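Local coordinates for protein Hpy188I (Helicobacter pylori, PDB 3OQG) that cuts double-stranded DNA at its recognition sequence as a restriction endonuclease of the GIY-YIG nuclease family, at the interface of chains A and B. Coordinates in Å, arbitrary orientation; residue numbers count along the deposited sequence, not the author numbering. Chains: chain A/B, Hpy188I.

Contact 1: the interface of chains A and B. Residues chain A 106, 108-111, 113; chain B 106, 108-111, 113.
Two helix ends and the loops that follow them meet across the two-fold axis of the probable Hpy188I dimer, each chain's arginine capping the C-terminal end of the partner's short helix 103-108. The guanidinium of A:Arg106 comes end-on to the backbone carbonyl of B:Asn108, and both terminal nitrogens donate to that one oxygen. NH1 of A:Arg106 lies 3.0 Å from O of B:Asn108, in the carbonyl plane and on a lone pair, while NH2 of A:Arg106 binds the same O at 3.1 Å, nearer the C=O axis. Both bonds are moderately bent, 152° and 143° at the hydrogens, as expected when a forked donor converges on one acceptor. The oxygen sits almost exactly in the guanidinium plane, so the pair of bonds fixes the rotation of the group. To get there, the arginine leaves the helix with CG anti to the backbone N (chi1 -176°) and then turns at chi2. Over one face of its guanidinium lies the O of B:Gly109, toward the rim, and the side chain of B:Thr110 crosses obliquely, its CG2 near NH2. The twin, B:Arg106 on A:Asn108, repeats this geometry. The positive groups at the helix C-termini probably also offset the partial negative charge there.

On the axis the two glycines face each other, CA of A:Gly109 to CA of B:Gly109 at 3.7 Å, close backbone packing with no side chain between. Their positive phi angles turn each chain out of its helix. Water links each glycine carbonyl to the Cys111 carbonyl of the partner chain: water 1 lies 2.8 Å from O of B:Gly109 and 2.7 Å from O of A:Cys111, and water 2 is its twin. CG2 of A:Thr113 lies by the carbonyl of B:Gly109. The patch occupies the turn between helices 103-108 and 113-125, joining the two subunits at the axis.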
loop_
_atom_site.group_PDB
_atom_site.type_symbol
_atom_site.label_atom_id
_atom_site.label_comp_id
_atom_site.label_asym_id
_atom_site.label_seq_id
_atom_site.Cartn_x
_atom_site.Cartn_y
_atom_site.Cartn_z
ATOM N N ARG A 106 4.257 13.230 9.748
ATOM C CA ARG A 106 4.579 12.147 10.699
ATOM C C ARG A 106 3.958 12.438 12.048
ATOM O O ARG A 106 3.380 11.546 12.685
ATOM C CB ARG A 106 6.088 11.956 10.849
ATOM C CG ARG A 106 6.512 10.771 11.750
ATOM C CD ARG A 106 5.998 9.442 11.230
ATOM N NE ARG A 106 6.205 8.342 12.178
ATOM C CZ ARG A 106 5.390 8.053 13.186
ATOM N NH1 ARG A 106 4.312 8.790 13.403
ATOM N NH2 ARG A 106 5.642 7.010 13.984
ATOM N N ASN A 108 1.294 14.385 12.506
ATOM C CA ASN A 108 -0.147 14.215 12.255
ATOM C C ASN A 108 -0.546 12.714 12.190
ATOM O O ASN A 108 -1.718 12.378 12.382
ATOM C CB ASN A 108 -0.609 14.848 10.913
ATOM C CG ASN A 108 -0.337 16.377 10.770
ATOM O OD1 ASN A 108 -0.114 17.113 11.743
ATOM N ND2 ASN A 108 -0.400 16.856 9.502
ATOM N N GLY A 109 0.417 11.836 11.893
ATOM C CA GLY A 109 0.157 10.414 11.652
ATOM C C GLY A 109 -0.444 10.130 10.287
ATOM O O GLY A 109 -1.113 9.099 10.084
ATOM N N THR A 110 -0.240 11.043 9.335
ATOM C CA THR A 110 -0.881 10.920 8.042
ATOM C C THR A 110 0.024 10.440 6.909
ATOM O O THR A 110 -0.479 10.135 5.828
ATOM C CB THR A 110 -1.527 12.258 7.616
ATOM O OG1 THR A 110 -0.520 13.280 7.597
ATOM C CG2 THR A 110 -2.652 12.639 8.590
ATOM N N CYS A 111 1.334 10.385 7.139
ATOM C CA CYS A 111 2.250 9.784 6.182
ATOM C C CYS A 111 2.626 8.391 6.616
ATOM O O CYS A 111 2.485 8.045 7.801
ATOM C CB CYS A 111 3.512 10.645 6.004
ATOM S SG CYS A 111 4.609 10.689 7.426
ATOM N N THR A 113 5.175 5.509 7.738
ATOM C CA THR A 113 6.459 5.495 8.454
ATOM C C THR A 113 7.652 5.310 7.499
ATOM O O THR A 113 8.705 5.908 7.724
ATOM C CB THR A 113 6.529 4.460 9.630
ATOM O OG1 THR A 113 6.540 3.137 9.096
ATOM C CG2 THR A 113 5.366 4.644 10.602
ATOM N N ARG B 106 -3.087 4.874 15.989
ATOM C CA ARG B 106 -3.372 6.155 15.353
ATOM C C ARG B 106 -2.640 7.305 16.036
ATOM O O ARG B 106 -2.086 8.194 15.364
ATOM C CB ARG B 106 -4.882 6.428 15.266
ATOM C CG ARG B 106 -5.248 7.717 14.518
ATOM C CD ARG B 106 -4.890 7.664 13.033
ATOM N NE ARG B 106 -5.031 8.940 12.347
ATOM C CZ ARG B 106 -4.159 9.945 12.402
ATOM N NH1 ARG B 106 -3.058 9.835 13.137
ATOM N NH2 ARG B 106 -4.392 11.075 11.705
ATOM N N ASN B 108 0.154 6.870 17.729
ATOM C CA ASN B 108 1.551 6.583 17.376
ATOM C C ASN B 108 1.888 7.094 15.956
ATOM O O ASN B 108 3.055 7.343 15.650
ATOM C CB ASN B 108 1.871 5.056 17.436
ATOM C CG ASN B 108 1.846 4.442 18.869
ATOM O OD1 ASN B 108 1.739 5.153 19.886
ATOM N ND2 ASN B 108 1.940 3.075 18.937
ATOM N N GLY B 109 0.871 7.214 15.097
ATOM C CA GLY B 109 1.048 7.444 13.666
ATOM C C GLY B 109 1.526 6.232 12.883
ATOM O O GLY B 109 2.094 6.376 11.811
ATOM N N THR B 110 1.312 5.026 13.415
ATOM C CA THR B 110 1.836 3.813 12.812
ATOM C C THR B 110 0.809 2.955 12.082
ATOM O O THR B 110 1.178 1.995 11.387
ATOM C CB THR B 110 2.503 2.954 13.904
ATOM O OG1 THR B 110 1.511 2.613 14.890
ATOM C CG2 THR B 110 3.719 3.729 14.532
ATOM N N CYS B 111 -0.477 3.284 12.214
ATOM C CA CYS B 111 -1.508 2.633 11.395
ATOM C C CYS B 111 -1.919 3.553 10.256
ATOM O O CYS B 111 -1.673 4.768 10.279
ATOM C CB CYS B 111 -2.732 2.250 12.219
ATOM S SG CYS B 111 -3.719 3.636 12.796
ATOM N N THR B 113 -4.533 5.721 8.108
ATOM C CA THR B 113 -5.768 6.422 8.455
ATOM C C THR B 113 -7.019 5.608 8.048
ATOM O O THR B 113 -8.011 5.618 8.765
ATOM C CB THR B 113 -5.812 7.854 7.895
ATOM O OG1 THR B 113 -5.850 7.808 6.469
ATOM C CG2 THR B 113 -4.605 8.668 8.388
HETATM O O HOH W 1 2.744 8.722 10.450
HETATM O O HOH W 2 -1.697 6.987 11.891
#

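Contact 2: the interface of chains A and B. Residues chain A 15, 20, 26, 117; chain B 175-178.
The C-terminal tail of chain B runs past the N-terminal segment of chain A and its helix 113-125, apparently a reciprocal exchange of tails between the two copies. Its polar anchor is A:Lys15, whose side-chain amine NZ donates to the backbone O of B:Ile175 at 2.9 Å. The nitrogen approaches nearly along the C=O axis, at 165°. The lysine runs extended from CG, anti to the backbone N (chi1 -178°), and bends only at its last torsion (chi4 -54°), which swings NZ toward the carbonyl. Its side chain and that of B:Thr178 reach toward each other tip to tip. The tight part is the lysine-to-carbonyl bond; A:Lys15 and B:Ile175 hide the most surface of any residues in the patch.

Beside it, the ring carbon CE2 of A:Phe117 touches the CA of B:Gly176 at 3.8 Å, a fit to a residue with no side chain.

The aliphatic end is looser. CG2 of B:Ile175 meets CD2 of A:Leu26 at 3.9 Å, the two side chains crossing at about a right angle. A:Leu20 comes tip to tip with the same isoleucine, its CD1 4.2 Å from CG2 of B:Ile175. The tail follows helix 154-170 of chain B and lies against the start of chain A, around 3-10 helices 15-17 and 23-26.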
loop_
_atom_site.group_PDB
_atom_site.type_symbol
_atom_site.label_atom_id
_atom_site.label_comp_id
_atom_site.label_asym_id
_atom_site.label_seq_id
_atom_site.Cartn_x
_atom_site.Cartn_y
_atom_site.Cartn_z
ATOM N N LYS A 15 11.990 0.813 14.207
ATOM C CA LYS A 15 13.110 1.123 13.308
ATOM C C LYS A 15 12.913 2.441 12.571
ATOM O O LYS A 15 13.858 3.210 12.402
ATOM C CB LYS A 15 13.332 0.009 12.269
ATOM C CG LYS A 15 14.522 0.250 11.319
ATOM C CD LYS A 15 14.462 -0.660 10.096
ATOM C CE LYS A 15 15.558 -0.355 9.074
ATOM N NZ LYS A 15 15.608 1.097 8.633
ATOM N N LEU A 20 18.672 8.075 9.479
ATOM C CA LEU A 20 20.112 8.021 9.205
ATOM C C LEU A 20 20.689 9.431 9.207
ATOM O O LEU A 20 20.031 10.367 8.753
ATOM C CB LEU A 20 20.376 7.303 7.889
ATOM C CG LEU A 20 19.790 5.890 7.782
ATOM C CD1 LEU A 20 20.411 5.166 6.576
ATOM C CD2 LEU A 20 19.984 5.072 9.083
ATOM N N LEU A 26 25.944 4.333 5.901
ATOM C CA LEU A 26 25.880 3.358 4.815
ATOM C C LEU A 26 27.130 2.501 4.665
ATOM O O LEU A 26 27.220 1.712 3.751
ATOM C CB LEU A 26 25.627 4.079 3.501
ATOM C CG LEU A 26 24.373 4.968 3.499
ATOM C CD1 LEU A 26 24.195 5.662 2.168
ATOM C CD2 LEU A 26 23.110 4.198 3.856
ATOM N N PHE A 117 10.809 7.829 7.196
ATOM C CA PHE A 117 12.173 7.342 7.370
ATOM C C PHE A 117 13.035 7.641 6.124
ATOM O O PHE A 117 14.164 8.116 6.238
ATOM C CB PHE A 117 12.181 5.848 7.707
ATOM C CG PHE A 117 13.539 5.211 7.519
ATOM C CD1 PHE A 117 14.551 5.434 8.434
ATOM C CD2 PHE A 117 13.824 4.488 6.367
ATOM C CE1 PHE A 117 15.827 4.910 8.226
ATOM C CE2 PHE A 117 15.097 3.967 6.153
ATOM C CZ PHE A 117 16.099 4.180 7.085
ATOM N N ILE B 175 19.676 -1.425 4.336
ATOM C CA ILE B 175 19.343 -0.680 5.544
ATOM C C ILE B 175 18.000 0.053 5.419
ATOM O O ILE B 175 17.259 0.140 6.393
ATOM C CB ILE B 175 20.482 0.288 5.908
ATOM C CG1 ILE B 175 20.310 0.836 7.320
ATOM C CG2 ILE B 175 20.629 1.390 4.841
ATOM C CD1 ILE B 175 21.592 1.380 7.899
ATOM N N GLY B 176 17.677 0.507 4.213
ATOM C CA GLY B 176 16.408 1.195 3.951
ATOM C C GLY B 176 15.181 0.313 3.832
ATOM O O GLY B 176 14.075 0.838 3.684
ATOM N N CYS B 177 15.354 -1.009 3.907
ATOM C CA CYS B 177 14.275 -2.007 3.818
ATOM C C CYS B 177 14.021 -2.697 5.157
ATOM O O CYS B 177 14.964 -2.990 5.887
ATOM C CB CYS B 177 14.644 -3.109 2.818
ATOM S SG CYS B 177 14.755 -2.609 1.093
ATOM N N THR B 178 12.748 -2.979 5.454
ATOM C CA THR B 178 12.338 -3.797 6.615
ATOM C C THR B 178 11.460 -4.983 6.179
ATOM O O THR B 178 11.755 -6.124 6.543
ATOM C CB THR B 178 11.611 -2.956 7.684
ATOM O OG1 THR B 178 12.443 -1.857 8.065
ATOM C CG2 THR B 178 11.264 -3.783 8.921
#

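Contacts 1 and 2 belong to one two-fold symmetric interface, and the centres of their C-alpha atoms lie about 18 Å apart. Helix 113-125 of chain A ties them together: A:Thr113 at its start belongs to contact 1, and A:Phe117, one turn further on, to contact 2. Contact 1 is self-matching about the axis, whereas contact 2 pairs unlike segments and recurs with the chains exchanged. Together they pin the interface both at the axis and well away from it, which probably helps hold the two nuclease subunits in register on DNA.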